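Local coordinates for peptide ABC transporter, peptide-binding protein (Thermus thermophilus, PDB 2D5W) that binds oligopeptides, here a pentapeptide, and probably delivers them to an ABC transporter for uptake across the membrane, at residues A[474-486]-A[502-516]. Sequence-based numbering, arbitrary orientation.
Sequences EDGSLFQYKNLNT and NIGGWRNDEFDRLTS
Asn502 reaches across to the backbone of Gln480, tying the irregular loop 474-486 to the chain leading into helix 509-518, in the periplasmic-binding-protein fold of the family 5 solute-binding proteins; Leu478 of that loop packs against the bound peptide. Asn502 ND2 points straight at Gln480 O (2.9 Å, 174° at the hydrogen) but arrives above the carbonyl plane, and the same amide closes on its own segment through Trp506 N and Trp506 O. With alanine in place of Asn502, Gln480 O is likely to lose this side-chain donor, and Trp506 N and O their amide partners. Trp506 brings CE3, at the rim of its indole, to 3.1 Å from Phe479 O. Next, Arg507 lays its guanidinium flat on Tyr481, the planes 7° apart; with CG anti to the backbone N (chi1 175°) and the chain extended to NE, CD also rests over the ring face, while Asp509 OD1 holds NE in a salt bridge. Asn508 caps the helix by accepting from Phe511 N, and Phe511 sets its ring edge against Gly476 O. The next residue, Asp512, gathers successive loop amides with its carboxylate: Tyr481 N meets OD1 on the syn side, and Lys482 N reaches OD2 from above the carboxylate plane (3.0 Å). A water that accepts from Asn508 N lies within hydrogen-bonding distance of both Asp512 OD1 and Phe479 O. Thr515 OG1 accepts from Gln480 NE2, 2.9 Å away. Finally Ser516 OG accepts from Leu484 N and donates to Asp512 O, while Asn485 ND2, which also bonds Tyr145, gives Ser516 O a nearly straight 2.8 Å hydrogen bond.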
ATOM      1  N   GLU A 474       4.352  -8.460  -7.922  1.00 10.82           N
ATOM      2  CA  GLU A 474       3.827  -7.647  -9.015  1.00 10.16           C
ATOM      3  C   GLU A 474       3.047  -8.478 -10.029  1.00 11.57           C
ATOM      4  O   GLU A 474       3.568  -9.442 -10.594  1.00 11.32           O
ATOM      5  CB  GLU A 474       4.978  -6.918  -9.712  1.00 11.18           C
ATOM      6  CG  GLU A 474       4.551  -6.000 -10.859  1.00 11.41           C
ATOM      7  CD  GLU A 474       3.590  -4.902 -10.419  1.00 11.39           C
ATOM      8  OE1 GLU A 474       3.922  -4.164  -9.466  1.00 13.23           O
ATOM      9  OE2 GLU A 474       2.506  -4.774 -11.032  1.00 12.95           O
ATOM     10  N   ASP A 475       1.794  -8.098 -10.254  1.00 12.44           N
ATOM     11  CA  ASP A 475       0.931  -8.802 -11.197  1.00 12.93           C
ATOM     12  C   ASP A 475       0.186  -7.846 -12.127  1.00 11.91           C
ATOM     13  O   ASP A 475      -0.635  -8.280 -12.936  1.00 12.88           O
ATOM     14  CB  ASP A 475      -0.090  -9.659 -10.443  1.00 13.94           C
ATOM     15  CG  ASP A 475      -0.715  -8.925  -9.274  1.00 16.00           C
ATOM     16  OD1 ASP A 475      -0.901  -7.696  -9.371  1.00 14.33           O
ATOM     17  OD2 ASP A 475      -1.026  -9.578  -8.258  1.00 17.42           O
ATOM     18  N   GLY A 476       0.471  -6.553 -12.009  1.00 11.57           N
ATOM     19  CA  GLY A 476      -0.204  -5.568 -12.838  1.00 11.08           C
ATOM     20  C   GLY A 476      -1.680  -5.437 -12.493  1.00 10.41           C
ATOM     21  O   GLY A 476      -2.434  -4.785 -13.217  1.00 10.51           O
ATOM     22  N   SER A 477      -2.096  -6.034 -11.376  1.00 10.64           N
ATOM     23  CA  SER A 477      -3.501  -5.989 -10.971  1.00 11.68           C
ATOM     24  C   SER A 477      -4.056  -4.584 -10.742  1.00 10.33           C
ATOM     25  O   SER A 477      -5.267  -4.391 -10.777  1.00 11.83           O
ATOM     26  CB  SER A 477      -3.735  -6.855  -9.727  1.00 14.43           C
ATOM     27  OG  SER A 477      -3.021  -6.372  -8.610  1.00 15.75           O
ATOM     28  N   LEU A 478      -3.187  -3.607 -10.506  1.00 10.13           N
ATOM     29  CA  LEU A 478      -3.648  -2.230 -10.326  1.00  9.90           C
ATOM     30  C   LEU A 478      -4.332  -1.742 -11.598  1.00  9.61           C
ATOM     31  O   LEU A 478      -5.141  -0.814 -11.565  1.00  9.84           O
ATOM     32  CB  LEU A 478      -2.472  -1.293 -10.025  1.00 10.67           C
ATOM     33  CG  LEU A 478      -1.873  -1.307  -8.618  1.00 10.87           C
ATOM     34  CD1 LEU A 478      -0.691  -0.351  -8.564  1.00 12.88           C
ATOM     35  CD2 LEU A 478      -2.932  -0.897  -7.603  1.00 12.47           C
ATOM     36  N   PHE A 479      -4.004  -2.374 -12.722  1.00  8.64           N
ATOM     37  CA  PHE A 479      -4.561  -1.963 -13.999  1.00  9.60           C
ATOM     38  C   PHE A 479      -5.266  -3.036 -14.804  1.00 10.60           C
ATOM     39  O   PHE A 479      -5.580  -2.831 -15.973  1.00 11.09           O
ATOM     40  CB  PHE A 479      -3.466  -1.288 -14.825  1.00 10.50           C
ATOM     41  CG  PHE A 479      -2.931  -0.054 -14.170  1.00  9.61           C
ATOM     42  CD1 PHE A 479      -1.719  -0.066 -13.490  1.00 10.40           C
ATOM     43  CD2 PHE A 479      -3.698   1.105 -14.145  1.00 10.03           C
ATOM     44  CE1 PHE A 479      -1.287   1.056 -12.790  1.00 10.35           C
ATOM     45  CE2 PHE A 479      -3.275   2.228 -13.449  1.00  9.82           C
ATOM     46  CZ  PHE A 479      -2.068   2.203 -12.769  1.00 10.05           C
ATOM     47  N   GLN A 480      -5.531  -4.179 -14.186  1.00 10.05           N
ATOM     48  CA  GLN A 480      -6.243  -5.241 -14.879  1.00 10.65           C
ATOM     49  C   GLN A 480      -7.734  -5.029 -14.713  1.00 10.17           C
ATOM     50  O   GLN A 480      -8.193  -4.560 -13.668  1.00 11.07           O
ATOM     51  CB  GLN A 480      -5.934  -6.610 -14.280  1.00 11.64           C
ATOM     52  CG  GLN A 480      -4.544  -7.131 -14.488  1.00 12.10           C
ATOM     53  CD  GLN A 480      -4.362  -8.472 -13.814  1.00 11.97           C
ATOM     54  OE1 GLN A 480      -4.734  -8.642 -12.654  1.00 13.88           O
ATOM     55  NE2 GLN A 480      -3.788  -9.428 -14.532  1.00 13.86           N
ATOM     56  N   TYR A 481      -8.499  -5.363 -15.742  1.00 10.50           N
ATOM     57  CA  TYR A 481      -9.942  -5.282 -15.623  1.00 10.66           C
ATOM     58  C   TYR A 481     -10.318  -6.636 -15.025  1.00 11.22           C
ATOM     59  O   TYR A 481     -11.095  -6.722 -14.074  1.00 11.29           O
ATOM     60  CB  TYR A 481     -10.606  -5.115 -16.988  1.00 12.67           C
ATOM     61  CG  TYR A 481     -12.082  -5.441 -16.957  1.00 16.15           C
ATOM     62  CD1 TYR A 481     -12.988  -4.626 -16.277  1.00 19.47           C
ATOM     63  CD2 TYR A 481     -12.567  -6.596 -17.570  1.00 18.37           C
ATOM     64  CE1 TYR A 481     -14.344  -4.958 -16.208  1.00 20.96           C
ATOM     65  CE2 TYR A 481     -13.913  -6.937 -17.506  1.00 21.28           C
ATOM     66  CZ  TYR A 481     -14.795  -6.116 -16.824  1.00 20.66           C
ATOM     67  OH  TYR A 481     -16.128  -6.451 -16.763  1.00 24.78           O
ATOM     68  N   LYS A 482      -9.730  -7.692 -15.576  1.00 11.72           N
ATOM     69  CA  LYS A 482      -9.990  -9.044 -15.106  1.00 12.71           C
ATOM     70  C   LYS A 482      -8.752  -9.921 -15.233  1.00 13.22           C
ATOM     71  O   LYS A 482      -8.000  -9.812 -16.204  1.00 14.34           O
ATOM     72  CB  LYS A 482     -11.127  -9.666 -15.922  1.00 15.71           C
ATOM     73  CG  LYS A 482     -11.455 -11.109 -15.557  1.00 19.07           C
ATOM     74  CD  LYS A 482     -12.445 -11.721 -16.540  1.00 22.59           C
ATOM     75  CE  LYS A 482     -13.749 -10.938 -16.587  1.00 24.75           C
ATOM     76  NZ  LYS A 482     -14.700 -11.513 -17.579  1.00 26.06           N
ATOM     77  N   ASN A 483      -8.520 -10.771 -14.240  1.00 12.55           N
ATOM     78  CA  ASN A 483      -7.402 -11.697 -14.316  1.00 12.32           C
ATOM     79  C   ASN A 483      -8.011 -12.891 -15.046  1.00 12.50           C
ATOM     80  O   ASN A 483      -8.999 -13.471 -14.588  1.00 13.35           O
ATOM     81  CB  ASN A 483      -6.918 -12.112 -12.928  1.00 12.96           C
ATOM     82  CG  ASN A 483      -5.764 -13.090 -12.995  1.00 14.72           C
ATOM     83  OD1 ASN A 483      -5.919 -14.207 -13.487  1.00 16.20           O
ATOM     84  ND2 ASN A 483      -4.599 -12.672 -12.517  1.00 15.07           N
ATOM     85  N   LEU A 484      -7.429 -13.243 -16.185  1.00 12.45           N
ATOM     86  CA  LEU A 484      -7.952 -14.331 -17.004  1.00 13.75           C
ATOM     87  C   LEU A 484      -7.776 -15.739 -16.449  1.00 14.56           C
ATOM     88  O   LEU A 484      -8.425 -16.676 -16.915  1.00 16.86           O
ATOM     89  CB  LEU A 484      -7.351 -14.252 -18.409  1.00 16.09           C
ATOM     90  CG  LEU A 484      -7.551 -12.911 -19.121  1.00 18.91           C
ATOM     91  CD1 LEU A 484      -7.018 -13.009 -20.540  1.00 20.15           C
ATOM     92  CD2 LEU A 484      -9.027 -12.541 -19.133  1.00 21.69           C
ATOM     93  N   ASN A 485      -6.910 -15.897 -15.458  1.00 13.68           N
ATOM     94  CA  ASN A 485      -6.690 -17.217 -14.882  1.00 13.47           C
ATOM     95  C   ASN A 485      -7.778 -17.595 -13.893  1.00 14.01           C
ATOM     96  O   ASN A 485      -8.096 -18.772 -13.732  1.00 16.38           O
ATOM     97  CB  ASN A 485      -5.339 -17.269 -14.175  1.00 13.78           C
ATOM     98  CG  ASN A 485      -4.213 -16.803 -15.056  1.00 12.35           C
ATOM     99  OD1 ASN A 485      -4.155 -17.147 -16.235  1.00 14.13           O
ATOM    100  ND2 ASN A 485      -3.304 -16.022 -14.491  1.00 12.31           N
ATOM    101  N   THR A 486      -8.351 -16.593 -13.239  1.00 13.67           N
ATOM    102  CA  THR A 486      -9.386 -16.820 -12.238  1.00 14.02           C
ATOM    103  C   THR A 486     -10.720 -16.183 -12.592  1.00 13.95           C
ATOM    104  O   THR A 486     -11.742 -16.502 -11.984  1.00 15.40           O
ATOM    105  CB  THR A 486      -8.952 -16.259 -10.875  1.00 14.72           C
ATOM    106  OG1 THR A 486      -8.597 -14.877 -11.028  1.00 15.40           O
ATOM    107  CG2 THR A 486      -7.758 -17.031 -10.330  1.00 15.76           C
ATOM    108  N   ASN A 502      -8.189  -1.509  -9.114  1.00  9.12           N
ATOM    109  CA  ASN A 502      -8.146  -0.746 -10.368  1.00  8.17           C
ATOM    110  C   ASN A 502      -9.205   0.330 -10.112  1.00  8.55           C
ATOM    111  O   ASN A 502     -10.309   0.295 -10.662  1.00  9.54           O
ATOM    112  CB  ASN A 502      -8.547  -1.636 -11.548  1.00  9.27           C
ATOM    113  CG  ASN A 502      -8.437  -0.926 -12.891  1.00  9.38           C
ATOM    114  OD1 ASN A 502      -8.435   0.306 -12.971  1.00  9.49           O
ATOM    115  ND2 ASN A 502      -8.366  -1.710 -13.960  1.00 10.16           N
ATOM    116  N   ILE A 503      -8.840   1.281  -9.257  1.00  8.56           N
ATOM    117  CA  ILE A 503      -9.741   2.333  -8.815  1.00  8.65           C
ATOM    118  C   ILE A 503     -10.218   3.331  -9.859  1.00  9.14           C
ATOM    119  O   ILE A 503     -11.249   3.972  -9.665  1.00  9.74           O
ATOM    120  CB  ILE A 503      -9.124   3.090  -7.604  1.00  8.89           C
ATOM    121  CG1 ILE A 503      -7.785   3.728  -7.993  1.00 10.41           C
ATOM    122  CG2 ILE A 503      -8.908   2.111  -6.442  1.00  9.04           C
ATOM    123  CD1 ILE A 503      -7.888   4.908  -8.918  1.00 19.58           C
ATOM    124  N   GLY A 504      -9.468   3.455 -10.951  1.00  8.76           N
ATOM    125  CA  GLY A 504      -9.827   4.373 -12.022  1.00  9.50           C
ATOM    126  C   GLY A 504     -10.680   3.752 -13.119  1.00  8.43           C
ATOM    127  O   GLY A 504     -11.079   4.442 -14.058  1.00  9.91           O
ATOM    128  N   GLY A 505     -10.928   2.446 -13.023  1.00  9.49           N
ATOM    129  CA  GLY A 505     -11.771   1.757 -13.990  1.00 10.17           C
ATOM    130  C   GLY A 505     -11.257   1.523 -15.401  1.00 11.37           C
ATOM    131  O   GLY A 505     -12.025   1.604 -16.356  1.00 13.58           O
ATOM    132  N   TRP A 506      -9.976   1.211 -15.547  1.00 10.51           N
ATOM    133  CA  TRP A 506      -9.408   0.965 -16.868  1.00 10.27           C
ATOM    134  C   TRP A 506      -9.640  -0.464 -17.330  1.00 10.41           C
ATOM    135  O   TRP A 506      -9.674  -1.395 -16.526  1.00 11.40           O
ATOM    136  CB  TRP A 506      -7.900   1.220 -16.851  1.00 10.26           C
ATOM    137  CG  TRP A 506      -7.251   1.219 -18.216  1.00  9.51           C
ATOM    138  CD1 TRP A 506      -7.601   1.988 -19.293  1.00  9.95           C
ATOM    139  CD2 TRP A 506      -6.080   0.489 -18.611  1.00  9.51           C
ATOM    140  NE1 TRP A 506      -6.717   1.791 -20.327  1.00 10.86           N
ATOM    141  CE2 TRP A 506      -5.773   0.876 -19.936  1.00  9.77           C
ATOM    142  CE3 TRP A 506      -5.259  -0.450 -17.973  1.00  9.97           C
ATOM    143  CZ2 TRP A 506      -4.677   0.358 -20.635  1.00 10.47           C
ATOM    144  CZ3 TRP A 506      -4.167  -0.965 -18.667  1.00 10.23           C
ATOM    145  CH2 TRP A 506      -3.887  -0.557 -19.987  1.00  9.79           C
ATOM    146  N   ARG A 507      -9.810  -0.629 -18.636  1.00 11.15           N
ATOM    147  CA  ARG A 507      -9.964  -1.953 -19.216  1.00 10.90           C
ATOM    148  C   ARG A 507      -9.250  -2.033 -20.554  1.00 11.84           C
ATOM    149  O   ARG A 507      -9.526  -1.256 -21.469  1.00 12.88           O
ATOM    150  CB  ARG A 507     -11.432  -2.341 -19.418  1.00 12.59           C
ATOM    151  CG  ARG A 507     -11.553  -3.685 -20.140  1.00 12.74           C
ATOM    152  CD  ARG A 507     -12.964  -4.234 -20.199  1.00 14.66           C
ATOM    153  NE  ARG A 507     -12.981  -5.515 -20.901  1.00 16.15           N
ATOM    154  CZ  ARG A 507     -14.042  -6.310 -20.988  1.00 16.84           C
ATOM    155  NH1 ARG A 507     -13.958  -7.456 -21.650  1.00 18.45           N
ATOM    156  NH2 ARG A 507     -15.182  -5.961 -20.410  1.00 17.64           N
ATOM    157  N   ASN A 508      -8.312  -2.965 -20.650  1.00 11.14           N
ATOM    158  CA  ASN A 508      -7.576  -3.207 -21.883  1.00 11.52           C
ATOM    159  C   ASN A 508      -7.380  -4.712 -21.894  1.00 11.27           C
ATOM    160  O   ASN A 508      -6.604  -5.255 -21.105  1.00 10.49           O
ATOM    161  CB  ASN A 508      -6.229  -2.484 -21.881  1.00 12.55           C
ATOM    162  CG  ASN A 508      -5.489  -2.638 -23.198  1.00 12.28           C
ATOM    163  OD1 ASN A 508      -4.948  -3.701 -23.500  1.00 13.41           O
ATOM    164  ND2 ASN A 508      -5.476  -1.576 -23.998  1.00 13.95           N
ATOM    165  N   ASP A 509      -8.107  -5.390 -22.776  1.00 11.66           N
ATOM    166  CA  ASP A 509      -8.047  -6.842 -22.839  1.00 12.29           C
ATOM    167  C   ASP A 509      -6.675  -7.415 -23.142  1.00 12.66           C
ATOM    168  O   ASP A 509      -6.322  -8.473 -22.619  1.00 12.42           O
ATOM    169  CB  ASP A 509      -9.086  -7.371 -23.833  1.00 14.44           C
ATOM    170  CG  ASP A 509     -10.510  -7.111 -23.371  1.00 17.07           C
ATOM    171  OD1 ASP A 509     -10.707  -6.827 -22.170  1.00 18.08           O
ATOM    172  OD2 ASP A 509     -11.437  -7.199 -24.203  1.00 21.11           O
ATOM    173  N   GLU A 510      -5.893  -6.730 -23.972  1.00 12.98           N
ATOM    174  CA  GLU A 510      -4.561  -7.223 -24.291  1.00 12.84           C
ATOM    175  C   GLU A 510      -3.671  -7.126 -23.055  1.00 12.23           C
ATOM    176  O   GLU A 510      -2.875  -8.021 -22.778  1.00 11.52           O
ATOM    177  CB  GLU A 510      -3.959  -6.433 -25.457  1.00 14.97           C
ATOM    178  CG  GLU A 510      -2.594  -6.938 -25.900  1.00 20.89           C
ATOM    179  CD  GLU A 510      -2.141  -6.329 -27.215  1.00 25.41           C
ATOM    180  OE1 GLU A 510      -2.094  -5.085 -27.318  1.00 29.46           O
ATOM    181  OE2 GLU A 510      -1.833  -7.099 -28.149  1.00 29.24           O
ATOM    182  N   PHE A 511      -3.817  -6.036 -22.308  1.00 11.00           N
ATOM    183  CA  PHE A 511      -3.048  -5.847 -21.082  1.00 10.77           C
ATOM    184  C   PHE A 511      -3.394  -6.984 -20.112  1.00 10.07           C
ATOM    185  O   PHE A 511      -2.509  -7.569 -19.486  1.00 10.25           O
ATOM    186  CB  PHE A 511      -3.402  -4.502 -20.443  1.00 10.17           C
ATOM    187  CG  PHE A 511      -2.644  -4.210 -19.175  1.00  9.23           C
ATOM    188  CD1 PHE A 511      -1.425  -3.538 -19.208  1.00  9.33           C
ATOM    189  CD2 PHE A 511      -3.154  -4.611 -17.947  1.00  9.60           C
ATOM    190  CE1 PHE A 511      -0.724  -3.266 -18.032  1.00  9.21           C
ATOM    191  CE2 PHE A 511      -2.465  -4.347 -16.766  1.00  9.07           C
ATOM    192  CZ  PHE A 511      -1.248  -3.674 -16.810  1.00  9.52           C
ATOM    193  N   ASP A 512      -4.683  -7.295 -19.994  1.00 10.17           N
ATOM    194  CA  ASP A 512      -5.115  -8.366 -19.098  1.00 10.83           C
ATOM    195  C   ASP A 512      -4.537  -9.711 -19.519  1.00 10.98           C
ATOM    196  O   ASP A 512      -4.125 -10.509 -18.679  1.00 11.32           O
ATOM    197  CB  ASP A 512      -6.645  -8.465 -19.056  1.00 10.99           C
ATOM    198  CG  ASP A 512      -7.288  -7.312 -18.306  1.00 12.25           C
ATOM    199  OD1 ASP A 512      -6.550  -6.462 -17.764  1.00 13.08           O
ATOM    200  OD2 ASP A 512      -8.533  -7.254 -18.250  1.00 14.15           O
ATOM    201  N   ARG A 513      -4.500  -9.964 -20.823  1.00 11.42           N
ATOM    202  CA  ARG A 513      -3.968 -11.224 -21.322  1.00 11.57           C
ATOM    203  C   ARG A 513      -2.482 -11.364 -21.015  1.00 11.36           C
ATOM    204  O   ARG A 513      -2.028 -12.403 -20.533  1.00 12.01           O
ATOM    205  CB  ARG A 513      -4.189 -11.325 -22.831  1.00 13.56           C
ATOM    206  CG  ARG A 513      -3.930 -12.708 -23.400  1.00 18.43           C
ATOM    207  CD  ARG A 513      -4.165 -12.752 -24.904  1.00 21.81           C
ATOM    208  NE  ARG A 513      -5.489 -12.258 -25.276  1.00 26.57           N
ATOM    209  CZ  ARG A 513      -5.783 -10.976 -25.478  1.00 29.05           C
ATOM    210  NH1 ARG A 513      -7.016 -10.619 -25.808  1.00 30.71           N
ATOM    211  NH2 ARG A 513      -4.840 -10.050 -25.365  1.00 31.61           N
ATOM    212  N   LEU A 514      -1.723 -10.311 -21.294  1.00 10.61           N
ATOM    213  CA  LEU A 514      -0.286 -10.319 -21.063  1.00 10.69           C
ATOM    214  C   LEU A 514       0.078 -10.500 -19.595  1.00 10.48           C
ATOM    215  O   LEU A 514       0.918 -11.335 -19.261  1.00 11.35           O
ATOM    216  CB  LEU A 514       0.337  -9.026 -21.594  1.00 11.25           C
ATOM    217  CG  LEU A 514       0.349  -8.872 -23.118  1.00 11.55           C
ATOM    218  CD1 LEU A 514       0.619  -7.418 -23.476  1.00 12.90           C
ATOM    219  CD2 LEU A 514       1.400  -9.786 -23.733  1.00 13.10           C
ATOM    220  N   THR A 515      -0.555  -9.721 -18.722  1.00 10.36           N
ATOM    221  CA  THR A 515      -0.267  -9.805 -17.293  1.00  9.91           C
ATOM    222  C   THR A 515      -0.759 -11.106 -16.665  1.00  9.82           C
ATOM    223  O   THR A 515      -0.108 -11.646 -15.771  1.00 10.97           O
ATOM    224  CB  THR A 515      -0.855  -8.590 -16.524  1.00 10.18           C
ATOM    225  OG1 THR A 515      -2.251  -8.455 -16.817  1.00 10.62           O
ATOM    226  CG2 THR A 515      -0.131  -7.306 -16.921  1.00 11.14           C
ATOM    227  N   SER A 516      -1.898 -11.615 -17.128  1.00 10.20           N
ATOM    228  CA  SER A 516      -2.419 -12.869 -16.596  1.00 10.82           C
ATOM    229  C   SER A 516      -1.481 -14.016 -16.951  1.00 10.64           C
ATOM    230  O   SER A 516      -1.316 -14.953 -16.176  1.00 11.86           O
ATOM    231  CB  SER A 516      -3.817 -13.157 -17.147  1.00 11.50           C
ATOM    232  OG  SER A 516      -4.749 -12.200 -16.675  1.00 12.01           O
TER
HETATM  233  O   HOH W   1      -1.781 -10.996 -13.326  1.00 18.04           O
HETATM  234  O   HOH W   2      -6.996  -3.787 -18.313  1.00 12.31           O